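Maleylacetoacetate isomerase (Anaeromyxobacter dehalogenans, PDB 4IGJ) probably catalyses the glutathione-dependent isomerisation of maleylacetoacetate, as expected of a zeta-class member of the glutathione transferase superfamily. Local coordinates at residues A[29-34]-A[233-238]; A[162-167]-A[205-210]. All coordinates share one frame; numbering follows the deposited sequence. Where two conformers were deposited one is given.

Interaction 1: A[29-34]-A[233-238]; sequences SYWRSS and DAPPPD. With SO4 (sulfate ion), chain C.
In the loop that leads from strand 24-29 of the thioredoxin-like N-terminal domain into helix 34-45, which carries the glutathione-binding residues Ser-35 and Arg-38, Trp-31 meets Asp-233, Ala-234 and Pro-235 of the C-terminal tail. Trp-31 N donates to OD2 of Asp-233 at 2.9 Å on its syn side, in a bond bent to 144° at the hydrogen. OD2 also lies in the plane of the indole at its edge, 3.5 Å from Trp-31 CD1, with ring and carboxylate planes 82° apart.

Trp-31 carries CG between its backbone N and carbonyl carbon (chi1 68°), which swings the indole against the tail. One face receives Ala-234 CA and Pro-235 CD as CH-pi contacts, CD lying 3.5 Å from the centroid of the five-membered ring; Arg-32 CB covers the opposite face. The fit is tight, with Pro-235 CD 3.2 Å from Trp-31 CE2. A proline suits this place because its CD hydrogens, on a carbon next to nitrogen, carry a slight positive charge that matches the electron-rich face.

Tyr-30 to Ser-33 form a type I beta turn, closed by Ser-33 N to Tyr-30 O. Past it, Ser-34 N donates to O3 of a sulfate, probably from the crystallisation liquor, at 2.8 Å; Gln-132 and Gln-135 also bond this ion. Thus a carboxylate and a ring face tie tail to turn, while the helix-start N-H suits an anion.

Interaction 2: A[162-167]-A[205-210]; sequences GLAALE and EPYPTL
Across segments 162-167 and 205-210 the CA atoms of Glu-167 and Tyr-207 are the nearest pair, 5.7 Å apart. Glu-167 extends CG anti to its backbone N (chi1 167°) and then bends at chi2 (73°), bringing the carboxylate to the N-terminal end of the other helix, 208-218. OE1 accepts from Leu-210 N at 3.1 Å, on the syn side. OE2 takes two bonds from Thr-209: the backbone N meets its syn lone pair at 3.1 Å, whereas OG1 comes in from above the carboxylate plane at 2.7 Å.

This is a helix N-terminus served from outside in the all-helical C-terminal domain: Tyr-207 occupies the N-cap position but has an aromatic side chain, and the carboxylate of a neighbouring helix accepts the early N-H groups instead. Pro-208 fits the first turn because it has no N-H to satisfy, and a negative charge is probably favoured by the helix dipole. With Glu-167 shortened to an alanine, the N-H groups of Thr-209 and Leu-210 and the threonine hydroxyl would probably lose this acceptor.

Next to these bonds, Leu-163 CB sits over the centre of the Tyr-207 ring, 3.8 Å from its centroid, and Pro-206 CB covers the opposite face. Leu-210 CD1 touches both Leu-163 CD2, at 4.0 Å, and Leu-166 CB, at 3.9 Å, continuing an apolar layer that Leu-190 of helix 185-199 joins.

Interaction 2 is nested within the chain loop that interaction 1 closes. Their centres are 25 Å apart and their nearest atoms about 11 Å, so they do not touch. Helix 185-199 runs between them: Tyr-195 meets Trp-31 and bonds Arg-32, while Leu-190, Leu-194 and Ala-197 pack on the leucines of interaction 2. Interaction 1 ties the C-terminal tail to the N-terminal domain beside the glutathione site, with the Tyr-30 side chain about 4 Å from that of Val-76, which binds glutathione. Interaction 2 joins two helices inside the C-terminal domain, and the helix of Ala-164 also carries Arg-161, seen to bind glutathione, with about 6 Å between the side chains.

Interaction 1: A[29-34]-A[233-238]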
ATOM      1  N   SER A  29      16.497   6.363   8.208  1.00 13.00           N
ATOM      2  CA  SER A  29      15.786   7.373   7.437  1.00 10.10           C
ATOM      3  C   SER A  29      16.746   8.072   6.488  1.00 14.53           C
ATOM      4  O   SER A  29      17.944   8.179   6.771  1.00 12.74           O
ATOM      5  CB  SER A  29      15.168   8.406   8.385  1.00 10.18           C
ATOM      6  OG  SER A  29      14.587   9.503   7.698  1.00 10.17           O
ATOM      7  N   TYR A  30      16.204   8.525   5.362  1.00 11.02           N
ATOM      8  CA  TYR A  30      16.880   9.450   4.453  1.00  9.92           C
ATOM      9  C   TYR A  30      16.040  10.718   4.465  1.00  9.27           C
ATOM     10  O   TYR A  30      14.806  10.644   4.445  1.00 10.22           O
ATOM     11  CB  TYR A  30      16.925   8.833   3.051  1.00 12.27           C
ATOM     12  CG  TYR A  30      17.488   9.712   1.948  1.00 11.53           C
ATOM     13  CD1 TYR A  30      18.808  10.140   1.972  1.00 12.77           C
ATOM     14  CD2 TYR A  30      16.702  10.065   0.861  1.00 12.63           C
ATOM     15  CE1 TYR A  30      19.317  10.931   0.958  1.00 13.17           C
ATOM     16  CE2 TYR A  30      17.198  10.848  -0.158  1.00 13.07           C
ATOM     17  CZ  TYR A  30      18.506  11.274  -0.104  1.00 14.37           C
ATOM     18  OH  TYR A  30      18.993  12.057  -1.127  1.00 17.57           O
ATOM     19  N   TRP A  31      16.682  11.889   4.498  1.00 10.95           N
ATOM     20  CA  TRP A  31      15.951  13.139   4.724  1.00 12.32           C
ATOM     21  C   TRP A  31      14.804  13.320   3.734  1.00 10.58           C
ATOM     22  O   TRP A  31      13.715  13.766   4.109  1.00 14.24           O
ATOM     23  CB  TRP A  31      16.904  14.352   4.685  1.00 12.43           C
ATOM     24  CG  TRP A  31      17.477  14.609   3.320  1.00 12.02           C
ATOM     25  CD1 TRP A  31      18.467  13.907   2.706  1.00 15.03           C
ATOM     26  CD2 TRP A  31      17.080  15.637   2.403  1.00 11.93           C
ATOM     27  NE1 TRP A  31      18.719  14.434   1.456  1.00 15.10           N
ATOM     28  CE2 TRP A  31      17.869  15.487   1.241  1.00 10.88           C
ATOM     29  CE3 TRP A  31      16.132  16.663   2.447  1.00 17.85           C
ATOM     30  CZ2 TRP A  31      17.747  16.332   0.135  1.00 12.82           C
ATOM     31  CZ3 TRP A  31      16.014  17.506   1.354  1.00 18.23           C
ATOM     32  CH2 TRP A  31      16.817  17.333   0.209  1.00 14.86           C
ATOM     33  N   ARG A  32      15.024  12.920   2.487  1.00 12.64           N
ATOM     34  CA  ARG A  32      14.044  13.197   1.444  1.00 13.51           C
ATOM     35  C   ARG A  32      13.118  12.030   1.102  1.00 17.31           C
ATOM     36  O   ARG A  32      12.253  12.161   0.232  1.00 18.90           O
ATOM     37  CB  ARG A  32      14.740  13.687   0.181  1.00 17.99           C
ATOM     38  CG  ARG A  32      13.935  14.725  -0.555  1.00 22.92           C
ATOM     39  CD  ARG A  32      14.672  15.200  -1.781  1.00 22.00           C
ATOM     40  NE  ARG A  32      14.326  16.577  -2.100  1.00 31.03           N
ATOM     41  CZ  ARG A  32      14.930  17.287  -3.044  1.00 32.96           C
ATOM     42  NH1 ARG A  32      14.562  18.539  -3.277  1.00 37.92           N
ATOM     43  NH2 ARG A  32      15.902  16.738  -3.755  1.00 27.28           N
ATOM     44  N   SER A  33      13.292  10.901   1.776  1.00 11.33           N
ATOM     45  CA  SER A  33      12.457   9.720   1.512  1.00 10.23           C
ATOM     46  C   SER A  33      11.012   9.939   1.958  1.00  9.21           C
ATOM     47  O   SER A  33      10.754  10.175   3.141  1.00 10.60           O
ATOM     48  CB  SER A  33      13.027   8.507   2.255  1.00 11.14           C
ATOM     49  OG  SER A  33      12.074   7.455   2.331  1.00 12.22           O
ATOM     50  N   SER A  34      10.059   9.863   1.031  0.72 10.18           N
ATOM     51  CA  SER A  34       8.667  10.088   1.418  0.72 11.39           C
ATOM     52  C   SER A  34       8.166   8.962   2.316  0.72 10.36           C
ATOM     53  O   SER A  34       7.395   9.201   3.244  0.72 10.69           O
ATOM     54  CB  SER A  34       7.754  10.286   0.198  0.72 15.56           C
ATOM     55  OG  SER A  34       7.530   9.075  -0.493  0.72 12.80           O
ATOM     56  N   ASP A 233      20.343  14.752   8.229  1.00 12.18           N
ATOM     57  CA  ASP A 233      21.106  14.568   6.998  1.00 12.11           C
ATOM     58  C   ASP A 233      20.678  15.497   5.858  1.00 10.33           C
ATOM     59  O   ASP A 233      21.129  15.327   4.731  1.00 12.25           O
ATOM     60  CB  ASP A 233      21.071  13.100   6.541  1.00 11.45           C
ATOM     61  CG  ASP A 233      19.651  12.588   6.281  1.00 11.72           C
ATOM     62  OD1 ASP A 233      18.724  12.934   7.048  1.00 12.09           O
ATOM     63  OD2 ASP A 233      19.461  11.819   5.318  1.00 13.26           O
ATOM     64  N   ALA A 234      19.813  16.471   6.133  1.00 10.91           N
ATOM     65  CA  ALA A 234      19.383  17.382   5.079  1.00 10.27           C
ATOM     66  C   ALA A 234      20.526  18.293   4.612  1.00 10.64           C
ATOM     67  O   ALA A 234      21.168  18.967   5.420  1.00 15.06           O
ATOM     68  CB  ALA A 234      18.195  18.224   5.532  1.00 15.20           C
ATOM     69  N   PRO A 235      20.773  18.318   3.297  1.00 10.89           N
ATOM     70  CA  PRO A 235      21.746  19.253   2.740  1.00 11.79           C
ATOM     71  C   PRO A 235      21.139  20.641   2.617  1.00 12.77           C
ATOM     72  O   PRO A 235      19.917  20.777   2.633  1.00 14.59           O
ATOM     73  CB  PRO A 235      22.036  18.685   1.342  1.00 14.35           C
ATOM     74  CG  PRO A 235      21.208  17.452   1.189  1.00 17.98           C
ATOM     75  CD  PRO A 235      20.165  17.477   2.259  1.00 11.65           C
ATOM     76  N   PRO A 236      21.980  21.677   2.525  1.00 12.66           N
ATOM     77  CA  PRO A 236      21.471  23.023   2.248  1.00 13.55           C
ATOM     78  C   PRO A 236      20.810  23.045   0.877  1.00 12.76           C
ATOM     79  O   PRO A 236      21.106  22.186   0.044  1.00 14.43           O
ATOM     80  CB  PRO A 236      22.738  23.889   2.255  1.00 20.62           C
ATOM     81  CG  PRO A 236      23.858  22.943   2.029  1.00 18.88           C
ATOM     82  CD  PRO A 236      23.442  21.655   2.678  1.00 14.94           C
ATOM     83  N   PRO A 237      19.905  24.008   0.647  1.00 18.41           N
ATOM     84  CA  PRO A 237      19.178  24.112  -0.622  1.00 21.61           C
ATOM     85  C   PRO A 237      20.080  24.051  -1.859  1.00 15.52           C
ATOM     86  O   PRO A 237      19.687  23.451  -2.859  1.00 21.00           O
ATOM     87  CB  PRO A 237      18.502  25.479  -0.512  1.00 21.03           C
ATOM     88  CG  PRO A 237      18.225  25.622   0.960  1.00 25.40           C
ATOM     89  CD  PRO A 237      19.409  24.970   1.649  1.00 18.35           C
ATOM     90  N   ASP A 238      21.274  24.635  -1.785  1.00 17.01           N
ATOM     91  CA  ASP A 238      22.155  24.703  -2.951  1.00 17.00           C
ATOM     92  C   ASP A 238      22.957  23.427  -3.228  1.00 18.19           C
ATOM     93  O   ASP A 238      23.786  23.396  -4.141  1.00 20.00           O
ATOM     94  CB  ASP A 238      23.089  25.919  -2.859  1.00 20.63           C
ATOM     95  CG  ASP A 238      24.035  25.863  -1.668  1.00 22.96           C
ATOM     96  OD1 ASP A 238      24.152  24.809  -1.011  1.00 23.01           O
ATOM     97  OD2 ASP A 238      24.689  26.894  -1.400  1.00 31.18           O
TER
HETATM   98  S   SO4 C 301      10.323   9.080  -2.926  1.00 18.79           S
HETATM   99  O1  SO4 C 301      10.467  10.105  -3.944  1.00 32.06           O
HETATM  100  O2  SO4 C 301       8.922   8.681  -2.847  1.00 21.01           O
HETATM  101  O3  SO4 C 301      10.772   9.633  -1.659  1.00 27.78           O
HETATM  102  O4  SO4 C 301      11.161   7.942  -3.265  1.00 27.77           O

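Interaction 2: A[162-167]-A[205-210]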
ATOM      1  N   GLY A 162      -3.234  10.275  -9.006  1.00 18.57           N
ATOM      2  CA  GLY A 162      -3.422   9.951  -7.603  1.00 17.43           C
ATOM      3  C   GLY A 162      -4.044  11.073  -6.783  1.00 19.86           C
ATOM      4  O   GLY A 162      -4.934  10.833  -5.975  1.00 19.15           O
ATOM      5  N   LEU A 163      -3.579  12.301  -6.984  1.00 15.77           N
ATOM      6  CA  LEU A 163      -4.080  13.434  -6.215  1.00 15.35           C
ATOM      7  C   LEU A 163      -5.529  13.783  -6.558  1.00 17.52           C
ATOM      8  O   LEU A 163      -6.284  14.233  -5.698  1.00 17.98           O
ATOM      9  CB  LEU A 163      -3.178  14.657  -6.411  1.00 15.38           C
ATOM     10  CG  LEU A 163      -1.754  14.545  -5.857  1.00 15.07           C
ATOM     11  CD1 LEU A 163      -1.040  15.873  -6.019  1.00 16.19           C
ATOM     12  CD2 LEU A 163      -1.765  14.095  -4.391  1.00 16.45           C
ATOM     13  N   ALA A 164      -5.901  13.585  -7.820  1.00 18.76           N
ATOM     14  CA  ALA A 164      -7.269  13.833  -8.266  1.00 21.53           C
ATOM     15  C   ALA A 164      -8.231  12.915  -7.520  1.00 26.04           C
ATOM     16  O   ALA A 164      -9.276  13.357  -7.041  1.00 28.24           O
ATOM     17  CB  ALA A 164      -7.383  13.634  -9.775  1.00 21.53           C
ATOM     18  N   ALA A 165      -7.865  11.641  -7.416  1.00 24.97           N
ATOM     19  CA  ALA A 165      -8.658  10.667  -6.670  1.00 23.01           C
ATOM     20  C   ALA A 165      -8.735  11.036  -5.195  1.00 24.90           C
ATOM     21  O   ALA A 165      -9.801  10.953  -4.581  1.00 25.70           O
ATOM     22  CB  ALA A 165      -8.078   9.270  -6.835  1.00 26.95           C
ATOM     23  N   LEU A 166      -7.599  11.433  -4.626  1.00 19.15           N
ATOM     24  CA  LEU A 166      -7.550  11.838  -3.229  1.00 20.69           C
ATOM     25  C   LEU A 166      -8.421  13.053  -2.963  1.00 21.05           C
ATOM     26  O   LEU A 166      -9.166  13.085  -1.990  1.00 21.24           O
ATOM     27  CB  LEU A 166      -6.123  12.166  -2.810  1.00 21.63           C
ATOM     28  CG  LEU A 166      -5.281  11.027  -2.263  1.00 23.48           C
ATOM     29  CD1 LEU A 166      -3.964  11.578  -1.767  1.00 17.87           C
ATOM     30  CD2 LEU A 166      -6.028  10.304  -1.140  1.00 16.50           C
ATOM     31  N   GLU A 167      -8.301  14.063  -3.819  1.00 19.87           N
ATOM     32  CA  GLU A 167      -9.066  15.299  -3.669  1.00 22.74           C
ATOM     33  C   GLU A 167     -10.558  15.013  -3.532  1.00 25.25           C
ATOM     34  O   GLU A 167     -11.240  15.610  -2.701  1.00 26.61           O
ATOM     35  CB  GLU A 167      -8.799  16.226  -4.858  1.00 20.62           C
ATOM     36  CG  GLU A 167      -9.762  17.405  -4.988  1.00 23.54           C
ATOM     37  CD  GLU A 167      -9.533  18.491  -3.951  1.00 27.32           C
ATOM     38  OE1 GLU A 167      -8.425  18.558  -3.377  1.00 23.53           O
ATOM     39  OE2 GLU A 167     -10.463  19.291  -3.716  1.00 29.40           O
ATOM     40  N   GLU A 205      -3.103  23.582  -8.164  1.00 32.42           N
ATOM     41  CA  GLU A 205      -4.368  24.318  -8.213  1.00 28.22           C
ATOM     42  C   GLU A 205      -5.637  23.434  -8.296  1.00 30.42           C
ATOM     43  O   GLU A 205      -6.642  23.752  -7.657  1.00 29.72           O
ATOM     44  CB  GLU A 205      -4.336  25.380  -9.326  1.00 34.57           C
ATOM     45  CG  GLU A 205      -5.552  26.288  -9.362  1.00 41.34           C
ATOM     46  CD  GLU A 205      -6.693  25.691 -10.159  1.00 48.25           C
ATOM     47  OE1 GLU A 205      -6.415  24.908 -11.091  1.00 51.96           O
ATOM     48  OE2 GLU A 205      -7.866  25.993  -9.849  1.00 51.83           O
ATOM     49  N   PRO A 206      -5.603  22.326  -9.071  1.00 26.41           N
ATOM     50  CA  PRO A 206      -6.808  21.485  -9.143  1.00 25.82           C
ATOM     51  C   PRO A 206      -7.160  20.723  -7.862  1.00 21.51           C
ATOM     52  O   PRO A 206      -8.183  20.035  -7.849  1.00 24.12           O
ATOM     53  CB  PRO A 206      -6.462  20.470 -10.238  1.00 32.30           C
ATOM     54  CG  PRO A 206      -5.425  21.125 -11.064  1.00 30.34           C
ATOM     55  CD  PRO A 206      -4.623  21.948 -10.107  1.00 31.47           C
ATOM     56  N   TYR A 207      -6.339  20.829  -6.819  1.00 23.99           N
ATOM     57  CA  TYR A 207      -6.586  20.089  -5.582  1.00 20.99           C
ATOM     58  C   TYR A 207      -6.756  21.010  -4.373  1.00 24.42           C
ATOM     59  O   TYR A 207      -5.968  20.960  -3.431  1.00 20.93           O
ATOM     60  CB  TYR A 207      -5.448  19.085  -5.336  1.00 20.69           C
ATOM     61  CG  TYR A 207      -4.925  18.472  -6.612  1.00 18.68           C
ATOM     62  CD1 TYR A 207      -5.689  17.563  -7.332  1.00 18.02           C
ATOM     63  CD2 TYR A 207      -3.672  18.820  -7.111  1.00 18.57           C
ATOM     64  CE1 TYR A 207      -5.223  17.010  -8.514  1.00 19.60           C
ATOM     65  CE2 TYR A 207      -3.196  18.273  -8.290  1.00 19.45           C
ATOM     66  CZ  TYR A 207      -3.978  17.370  -8.988  1.00 19.84           C
ATOM     67  OH  TYR A 207      -3.519  16.817 -10.163  1.00 22.97           O
ATOM     68  N   PRO A 208      -7.811  21.844  -4.379  1.00 22.99           N
ATOM     69  CA  PRO A 208      -7.928  22.855  -3.322  1.00 24.08           C
ATOM     70  C   PRO A 208      -8.154  22.277  -1.927  1.00 24.40           C
ATOM     71  O   PRO A 208      -7.668  22.865  -0.964  1.00 24.96           O
ATOM     72  CB  PRO A 208      -9.139  23.691  -3.764  1.00 24.35           C
ATOM     73  CG  PRO A 208      -9.943  22.776  -4.605  1.00 24.22           C
ATOM     74  CD  PRO A 208      -8.949  21.891  -5.314  1.00 25.88           C
ATOM     75  N   THR A 209      -8.870  21.161  -1.813  1.00 23.52           N
ATOM     76  CA  THR A 209      -9.066  20.539  -0.508  1.00 15.84           C
ATOM     77  C   THR A 209      -7.733  20.014   0.035  1.00 16.46           C
ATOM     78  O   THR A 209      -7.404  20.213   1.205  1.00 20.19           O
ATOM     79  CB  THR A 209     -10.099  19.405  -0.546  1.00 24.33           C
ATOM     80  OG1 THR A 209     -11.287  19.860  -1.206  1.00 32.34           O
ATOM     81  CG2 THR A 209     -10.451  18.951   0.870  1.00 22.12           C
ATOM     82  N   LEU A 210      -6.954  19.369  -0.828  1.00 18.43           N
ATOM     83  CA  LEU A 210      -5.657  18.839  -0.412  1.00 15.80           C
ATOM     84  C   LEU A 210      -4.704  19.958   0.013  1.00 18.72           C
ATOM     85  O   LEU A 210      -3.936  19.794   0.958  1.00 17.63           O
ATOM     86  CB  LEU A 210      -5.028  18.000  -1.524  1.00 14.90           C
ATOM     87  CG  LEU A 210      -5.819  16.788  -2.019  1.00 13.36           C
ATOM     88  CD1 LEU A 210      -4.984  15.932  -2.957  1.00 15.28           C
ATOM     89  CD2 LEU A 210      -6.348  15.960  -0.855  1.00 13.74           C
TER